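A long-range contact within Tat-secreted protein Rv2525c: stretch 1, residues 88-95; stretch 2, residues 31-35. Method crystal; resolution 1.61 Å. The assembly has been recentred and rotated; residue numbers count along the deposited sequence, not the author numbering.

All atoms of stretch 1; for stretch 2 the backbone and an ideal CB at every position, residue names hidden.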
ATOM      1  N   ARG A  88      10.800  -5.817   7.841  1.00  5.80           N
ATOM      2  CA  ARG A  88      10.610  -6.520   9.110  1.00  6.11           C
ATOM      3  C   ARG A  88       9.470  -5.897   9.914  1.00  9.02           C
ATOM      4  O   ARG A  88       8.632  -6.610  10.466  1.00  8.79           O
ATOM      5  CB  ARG A  88      11.883  -6.450   9.941  1.00  6.72           C
ATOM      6  CG  ARG A  88      12.997  -7.316   9.380  1.00  8.99           C
ATOM      7  CD  ARG A  88      14.267  -7.086  10.188  1.00 16.08           C
ATOM      8  NE  ARG A  88      15.444  -7.679   9.555  1.00 16.26           N
ATOM      9  CZ  ARG A  88      16.699  -7.292   9.786  1.00 23.30           C
ATOM     10  NH1 ARG A  88      16.956  -6.337  10.678  1.00 14.13           N
ATOM     11  NH2 ARG A  88      17.705  -7.857   9.132  1.00 17.47           N
ATOM     12  N   ARG A  89       9.465  -4.555   9.987  1.00  7.10           N
ATOM     13  CA  ARG A  89       8.474  -3.829  10.777  1.00  6.48           C
ATOM     14  C   ARG A  89       7.074  -3.993  10.175  1.00  9.06           C
ATOM     15  O   ARG A  89       6.124  -4.326  10.893  1.00  8.85           O
ATOM     16  CB  ARG A  89       8.879  -2.359  10.916  1.00  8.36           C
ATOM     17  CG  ARG A  89       7.985  -1.576  11.868  1.00 10.03           C
ATOM     18  CD  ARG A  89       7.928  -2.191  13.278  1.00  9.83           C
ATOM     19  NE  ARG A  89       7.092  -1.368  14.146  1.00 12.21           N
ATOM     20  CZ  ARG A  89       6.540  -1.771  15.286  1.00 19.39           C
ATOM     21  NH1 ARG A  89       6.709  -3.017  15.713  1.00 14.38           N
ATOM     22  NH2 ARG A  89       5.813  -0.928  16.010  1.00 15.64           N
ATOM     23  N   GLY A  90       6.979  -3.867   8.860  1.00  6.28           N
ATOM     24  CA  GLY A  90       5.709  -4.075   8.176  1.00  5.50           C
ATOM     25  C   GLY A  90       5.164  -5.474   8.415  1.00  8.79           C
ATOM     26  O   GLY A  90       3.996  -5.636   8.782  1.00  8.65           O
ATOM     27  N   SER A  91       6.050  -6.488   8.363  1.00  5.67           N
ATOM     28  CA  SER A  91       5.634  -7.870   8.600  1.00  6.99           C
ATOM     29  C   SER A  91       5.087  -8.033  10.034  1.00 10.64           C
ATOM     30  O   SER A  91       4.047  -8.655  10.251  1.00 10.87           O
ATOM     31  CB  SER A  91       6.804  -8.823   8.372  1.00  8.98           C
ATOM     32  OG  SER A  91       6.318 -10.147   8.482  1.00 11.97           O
ATOM     33  N   GLU A  92       5.779  -7.413  11.001  1.00  6.43           N
ATOM     34  CA  GLU A  92       5.430  -7.481  12.420  1.00  7.20           C
ATOM     35  C   GLU A  92       4.054  -6.819  12.660  1.00  9.84           C
ATOM     36  O   GLU A  92       3.202  -7.403  13.355  1.00  9.01           O
ATOM     37  CB  GLU A  92       6.534  -6.768  13.224  1.00  8.88           C
ATOM     38  CG  GLU A  92       6.414  -6.932  14.726  1.00 20.23           C
ATOM     39  CD  GLU A  92       7.427  -6.164  15.557  1.00 39.15           C
ATOM     40  OE1 GLU A  92       8.179  -5.332  14.992  1.00 19.05           O
ATOM     41  OE2 GLU A  92       7.414  -6.349  16.795  1.00 42.12           O
ATOM     42  N   LEU A  93       3.848  -5.628  12.071  1.00  7.12           N
ATOM     43  CA  LEU A  93       2.598  -4.889  12.253  1.00  6.21           C
ATOM     44  C   LEU A  93       1.451  -5.579  11.533  1.00  9.00           C
ATOM     45  O   LEU A  93       0.331  -5.570  12.045  1.00  7.82           O
ATOM     46  CB  LEU A  93       2.725  -3.415  11.842  1.00  6.07           C
ATOM     47  CG  LEU A  93       3.655  -2.611  12.779  1.00  9.80           C
ATOM     48  CD1 LEU A  93       3.906  -1.231  12.225  1.00  9.80           C
ATOM     49  CD2 LEU A  93       3.068  -2.520  14.236  1.00 12.81           C
ATOM     50  N   HIS A  94       1.724  -6.163  10.352  1.00  6.03           N
ATOM     51  CA  HIS A  94       0.693  -6.900   9.616  1.00  5.23           C
ATOM     52  C   HIS A  94       0.233  -8.071  10.510  1.00  7.32           C
ATOM     53  O   HIS A  94      -0.966  -8.224  10.739  1.00  7.06           O
ATOM     54  CB  HIS A  94       1.296  -7.391   8.286  1.00  5.60           C
ATOM     55  CG  HIS A  94       0.416  -8.292   7.491  1.00  8.36           C
ATOM     56  ND1 HIS A  94      -0.471  -7.788   6.554  1.00  9.75           N
ATOM     57  CD2 HIS A  94       0.395  -9.646   7.432  1.00  9.31           C
ATOM     58  CE1 HIS A  94      -1.041  -8.839   5.990  1.00  8.60           C
ATOM     59  NE2 HIS A  94      -0.550  -9.984   6.488  1.00  8.59           N
ATOM     60  N   ALA A  95       1.183  -8.854  11.043  1.00  6.36           N
ATOM     61  CA  ALA A  95       0.833 -10.022  11.866  1.00  7.82           C
ATOM     62  C   ALA A  95       0.096  -9.607  13.151  1.00  9.10           C
ATOM     63  O   ALA A  95      -0.866 -10.283  13.538  1.00  9.51           O
ATOM     64  CB  ALA A  95       2.083 -10.821  12.196  1.00  8.60           C
ATOM     65  N   UNK A  31      -2.453   0.840   6.516  1.00  6.21           N
ATOM     66  CA  UNK A  31      -1.046   0.910   6.826  1.00  5.09           C
ATOM     67  C   UNK A  31      -0.591  -0.048   7.892  1.00  8.37           C
ATOM     68  O   UNK A  31      -1.092  -0.023   9.027  1.00  9.45           O
ATOM     69  CB  UNK A  31      -0.690   2.336   7.253  1.00  5.09           C
ATOM     70  N   UNK A  32       0.466  -0.789   7.558  1.00  4.38           N
ATOM     71  CA  UNK A  32       1.153  -1.637   8.529  1.00  4.50           C
ATOM     72  C   UNK A  32       2.507  -0.944   8.832  1.00  8.53           C
ATOM     73  O   UNK A  32       3.573  -1.549   8.773  1.00  7.37           O
ATOM     74  CB  UNK A  32       1.343  -3.060   7.999  1.00  4.50           C
ATOM     75  N   UNK A  33       2.425   0.356   9.165  1.00  6.97           N
ATOM     76  CA  UNK A  33       3.580   1.222   9.434  1.00  7.54           C
ATOM     77  C   UNK A  33       3.407   2.068  10.672  1.00  9.18           C
ATOM     78  O   UNK A  33       2.291   2.383  11.078  1.00  9.29           O
ATOM     79  CB  UNK A  33       3.843   2.136   8.236  1.00  7.54           C
ATOM     80  N   UNK A  34       4.534   2.481  11.250  1.00  7.71           N
ATOM     81  CA  UNK A  34       4.557   3.389  12.388  1.00  7.81           C
ATOM     82  C   UNK A  34       4.313   4.806  11.905  1.00  9.32           C
ATOM     83  O   UNK A  34       4.404   5.087  10.702  1.00  6.91           O
ATOM     84  CB  UNK A  34       5.886   3.295  13.141  1.00  7.81           C
ATOM     85  N   UNK A  35       4.122   5.718  12.859  1.00  7.45           N
ATOM     86  CA  UNK A  35       3.994   7.147  12.567  1.00  7.56           C
ATOM     87  C   UNK A  35       5.384   7.785  12.671  1.00 13.08           C
ATOM     88  O   UNK A  35       6.009   7.747  13.746  1.00 13.61           O
ATOM     89  CB  UNK A  35       3.005   7.821  13.520  1.00  7.56           C
TER

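Stretch 1 is one run of helix, held by backbone bonds such as His94 N to Gly90 O at 2.8 Å, and stretch 2 passes over the side of it that carries Arg89, Gly90, Leu93 and His94.

Position 31 lies where the chain has not yet reached the helix. Its backbone is extended (phi/psi -77/129), and its ideal CB has nothing of stretch 1 within 5.5 Å, so the helix places no limit on the side chain and many types would suit. The deposited residue is Tyr31, whose hydroxyl is hydrogen-bonded elsewhere in the structure.

Position 32 is the closest approach of the two backbones, with its CA 5.2 Å from the CA of Leu93. Its CA-to-CB bond points toward the helix, and the ideal CB lies 3.8 Å from Gly90 O, 3.9 Å from His94 N and 4.1 Å from Leu93 CB. Gly90 O and His94 N are already paired within the helix, so a polar group gains little from them; a compact apolar side chain, alanine, valine or perhaps isoleucine, fits better than a long or charged one. The residue is Val32, with chi1 in the m well. Its CB packs 4.0 Å from Leu93 CB, and its CG1 comes 3.6 Å from His94 CA, also lying at the edge of the His94 ring, near its plane. The backbone contributes too: Gly90 CA approaches Val32 O at 3.4 Å, with an angle of 161° at the hydrogen, a CA-H...O contact. Val32 O is buried by the contact between the stretches and has no hydrogen-bond partner in the model, so this weak approach is the polar contact it receives from the helix.

At position 33 the CA-to-CB bond points away from the helix, and the nearest atom of stretch 1 to the ideal CB is Leu93 CD1, 5.2 Å off. Stretch 1 therefore does little to choose among side chains, polar or apolar. Ser33 occupies it, with OG hydrogen-bonded elsewhere in the structure; the helix is met instead by its backbone, Leu93 CD1 lying 3.7 Å from Ser33 C.

Position 34 has a CB directed sideways, but 4.9 Å from it lies Arg89 NE, part of a cationic guanidinium with donors to offer. A short acidic side chain is the natural answer; asparagine could accept hydrogen bonds but would bring no charge. Asp34 is found, and the end of its side chain comes nearer the helix than the CB direction suggests. The carboxylate meets the guanidinium in a two-pronged salt bridge: Arg89 NE donates to Asp34 OD2 at 2.8 Å and Arg89 NH2 to Asp34 OD1 at 2.9 Å, both nearly straight. Within the helix, Arg89 NH1 bonds Glu92 OE1 at 2.8 Å, so one arginine joins two acids.

Position 35 again leaves the helix behind, with no atom of stretch 1 near its CB, so a long polar residue is as acceptable as any. It is Arg35, whose NH1 is hydrogen-bonded elsewhere in the structure.

Stretch 2, residues 31-35: YVSDR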
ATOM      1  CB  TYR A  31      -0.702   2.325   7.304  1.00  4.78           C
ATOM      2  CG  TYR A  31      -0.838   3.350   6.215  1.00  6.11           C
ATOM      3  CD1 TYR A  31       0.142   3.480   5.231  1.00  6.90           C
ATOM      4  CD2 TYR A  31      -1.957   4.179   6.145  1.00  7.75           C
ATOM      5  CE1 TYR A  31       0.040   4.438   4.232  1.00  8.03           C
ATOM      6  CE2 TYR A  31      -2.076   5.139   5.137  1.00  8.82           C
ATOM      7  CZ  TYR A  31      -1.067   5.266   4.189  1.00 10.95           C
ATOM      8  OH  TYR A  31      -1.146   6.207   3.190  1.00 14.61           O
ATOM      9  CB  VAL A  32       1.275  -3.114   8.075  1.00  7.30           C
ATOM     10  CG1 VAL A  32      -0.105  -3.780   8.062  1.00  7.42           C
ATOM     11  CG2 VAL A  32       1.959  -3.251   6.699  1.00  6.11           C
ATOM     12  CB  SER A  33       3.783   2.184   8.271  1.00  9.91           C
ATOM     13  OG  SER A  33       3.914   1.494   7.055  1.00 14.42           O
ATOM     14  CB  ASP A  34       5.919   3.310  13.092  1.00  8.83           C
ATOM     15  CG  ASP A  34       6.176   1.960  13.748  1.00 15.17           C
ATOM     16  OD1 ASP A  34       5.359   1.543  14.598  1.00 13.17           O
ATOM     17  OD2 ASP A  34       7.185   1.324  13.405  1.00 21.61           O
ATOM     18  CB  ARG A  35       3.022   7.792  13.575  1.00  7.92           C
ATOM     19  CG  ARG A  35       1.626   7.162  13.569  1.00  8.83           C
ATOM     20  CD  ARG A  35       0.672   7.709  14.626  1.00  9.08           C
ATOM     21  NE  ARG A  35       1.149   7.519  15.999  1.00 14.37           N
ATOM     22  CZ  ARG A  35       0.950   6.414  16.717  1.00 27.39           C
ATOM     23  NH1 ARG A  35       0.323   5.367  16.184  1.00 19.64           N
ATOM     24  NH2 ARG A  35       1.390   6.341  17.967  1.00 17.21           N
TER
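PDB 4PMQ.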